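PDB 3COL: putative transcription regulator from Lactobacillus plantarum WCFS1, which probably binds operator DNA through an N-terminal helix-turn-helix domain of the TetR family and so regulates transcription. Local coordinates for residues Val31-Val36 with Gln55-Ser60. Sequence-based numbering, arbitrary orientation.
Sequences VSTTKV and QALIDS
Leu-57 reaches from helix 54-67 to the start of helix 33-40, where its CD1 methyl meets Val-31, Thr-33 and Val-36. Both segments belong to the TetR-family DNA-binding domain; helices 33-40 and 44-48 form its helix-turn-helix, and helix 54-67 is the helix that follows. CG of Leu-57 stands anti to its own carbonyl carbon (chi1 -68°), and CD1 extends the chain away from CA (chi2 165°), which carries that methyl to the three partners. Val-31, in the loop before the helix, crosses the leucine obliquely and lays CG1 4.0 Å from Leu-57 CD1, with Leu-57 CB only slightly farther from the same methyl. Thr-33, in the first turn, runs at about a right angle to the leucine; its OG1 lies 3.8 Å from Leu-57 CD1, a van der Waals contact of a hydroxyl with a methyl. Val-36 passes Leu-57 in the opposite direction, with its CG2 4.0 Å from Leu-57 CD1. Ile-58 adds a looser contact beside Leu-57: its CG1 comes to 4.2 Å from CB of Val-31. No hydrogen bond joins the two segments, so apolar packing carries the contact. Helix 11-26 supplies Ile-23 against Val-31 and Ile-15, Val-19 and Ile-22 against Val-36, while Val-47 of helix 44-48 touches both Thr-33 and Leu-57; the contact is thus part of the small core shared by the helices of this domain. Ile-58 also touches Ile-113 of helix 106-117, linking this core to the rest of the chain. Ser-32, whose CB points away from helix 54-67, caps the start of helix 33-40: its OG accepts a nearly straight bond from Lys-35 N at 3.0 Å.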
loop_
_atom_site.group_PDB
_atom_site.type_symbol
_atom_site.label_atom_id
_atom_site.label_comp_id
_atom_site.label_asym_id
_atom_site.label_seq_id
_atom_site.Cartn_x
_atom_site.Cartn_y
_atom_site.Cartn_z
ATOM N N VAL A 31 4.956 -7.389 -18.198
ATOM C CA VAL A 31 6.299 -7.900 -18.502
ATOM C C VAL A 31 6.267 -9.076 -19.518
ATOM O O VAL A 31 5.470 -10.005 -19.368
ATOM C CB VAL A 31 7.049 -8.309 -17.201
ATOM C CG1 VAL A 31 8.400 -8.973 -17.498
ATOM C CG2 VAL A 31 7.250 -7.085 -16.265
ATOM N N SER A 32 7.111 -9.008 -20.554
ATOM C CA SER A 32 7.347 -10.134 -21.453
ATOM C C SER A 32 8.803 -10.084 -21.888
ATOM O O SER A 32 9.419 -9.024 -21.874
ATOM C CB SER A 32 6.404 -10.084 -22.654
ATOM O OG SER A 32 6.846 -9.146 -23.631
ATOM N N THR A 33 9.371 -11.221 -22.230
ATOM C CA THR A 33 10.747 -11.260 -22.754
ATOM C C THR A 33 10.882 -10.367 -24.008
ATOM O O THR A 33 11.874 -9.634 -24.160
ATOM C CB THR A 33 11.169 -12.712 -23.050
ATOM O OG1 THR A 33 11.072 -13.473 -21.827
ATOM C CG2 THR A 33 12.621 -12.788 -23.594
ATOM N N THR A 34 9.878 -10.403 -24.880
ATOM C CA THR A 34 9.900 -9.594 -26.109
ATOM C C THR A 34 9.986 -8.097 -25.794
ATOM O O THR A 34 10.848 -7.387 -26.331
ATOM C CB THR A 34 8.662 -9.859 -26.986
ATOM O OG1 THR A 34 8.740 -11.202 -27.494
ATOM C CG2 THR A 34 8.631 -8.916 -28.141
ATOM N N LYS A 35 9.079 -7.635 -24.932
ATOM C CA LYS A 35 9.031 -6.233 -24.521
ATOM C C LYS A 35 10.351 -5.830 -23.832
ATOM O O LYS A 35 10.895 -4.734 -24.069
ATOM C CB LYS A 35 7.836 -6.036 -23.585
ATOM C CG LYS A 35 7.130 -4.701 -23.719
ATOM C CD LYS A 35 6.024 -4.555 -22.655
ATOM C CE LYS A 35 4.691 -5.097 -23.172
ATOM N NZ LYS A 35 3.598 -4.810 -22.182
ATOM N N VAL A 36 10.881 -6.708 -22.992
ATOM C CA VAL A 36 12.129 -6.412 -22.266
ATOM C C VAL A 36 13.272 -6.252 -23.265
ATOM O O VAL A 36 14.038 -5.291 -23.199
ATOM C CB VAL A 36 12.433 -7.506 -21.156
ATOM C CG1 VAL A 36 13.925 -7.517 -20.715
ATOM C CG2 VAL A 36 11.528 -7.306 -19.979
ATOM N N GLN A 55 8.265 -14.978 -15.609
ATOM C CA GLN A 55 8.344 -15.128 -14.138
ATOM C C GLN A 55 9.759 -14.930 -13.575
ATOM O O GLN A 55 9.922 -14.272 -12.579
ATOM C CB GLN A 55 7.793 -16.489 -13.652
ATOM C CG GLN A 55 7.499 -16.513 -12.141
ATOM C CD GLN A 55 6.456 -15.447 -11.733
ATOM O OE1 GLN A 55 5.373 -15.367 -12.335
ATOM N NE2 GLN A 55 6.783 -14.625 -10.735
ATOM N N ALA A 56 10.762 -15.537 -14.207
ATOM C CA ALA A 56 12.160 -15.328 -13.818
ATOM C C ALA A 56 12.561 -13.833 -13.885
ATOM O O ALA A 56 13.302 -13.349 -13.024
ATOM C CB ALA A 56 13.103 -16.206 -14.673
ATOM N N LEU A 57 12.080 -13.111 -14.896
ATOM C CA LEU A 57 12.366 -11.658 -15.021
ATOM C C LEU A 57 11.804 -10.872 -13.805
ATOM O O LEU A 57 12.499 -10.064 -13.203
ATOM C CB LEU A 57 11.777 -11.072 -16.308
ATOM C CG LEU A 57 12.383 -11.528 -17.636
ATOM C CD1 LEU A 57 11.483 -11.172 -18.826
ATOM C CD2 LEU A 57 13.802 -10.935 -17.817
ATOM N N ILE A 58 10.555 -11.154 -13.461
ATOM C CA ILE A 58 9.850 -10.521 -12.332
ATOM C C ILE A 58 10.529 -10.889 -10.984
ATOM O O ILE A 58 10.765 -10.010 -10.128
ATOM C CB ILE A 58 8.347 -10.960 -12.337
ATOM C CG1 ILE A 58 7.590 -10.322 -13.536
ATOM C CG2 ILE A 58 7.660 -10.622 -11.009
ATOM C CD1 ILE A 58 6.261 -11.088 -13.927
ATOM N N ASP A 59 10.804 -12.177 -10.790
ATOM C CA ASP A 59 11.368 -12.651 -9.546
ATOM C C ASP A 59 12.715 -11.983 -9.301
ATOM O O ASP A 59 13.052 -11.691 -8.168
ATOM C CB ASP A 59 11.556 -14.175 -9.540
ATOM C CG ASP A 59 10.234 -14.942 -9.457
ATOM O OD1 ASP A 59 9.171 -14.297 -9.285
ATOM O OD2 ASP A 59 10.267 -16.191 -9.588
ATOM N N SER A 60 13.482 -11.775 -10.383
ATOM C CA SER A 60 14.813 -11.147 -10.304
ATOM C C SER A 60 14.722 -9.701 -9.808
ATOM O O SER A 60 15.468 -9.282 -8.912
ATOM C CB SER A 60 15.533 -11.225 -11.648
ATOM O OG SER A 60 16.794 -10.566 -11.586
#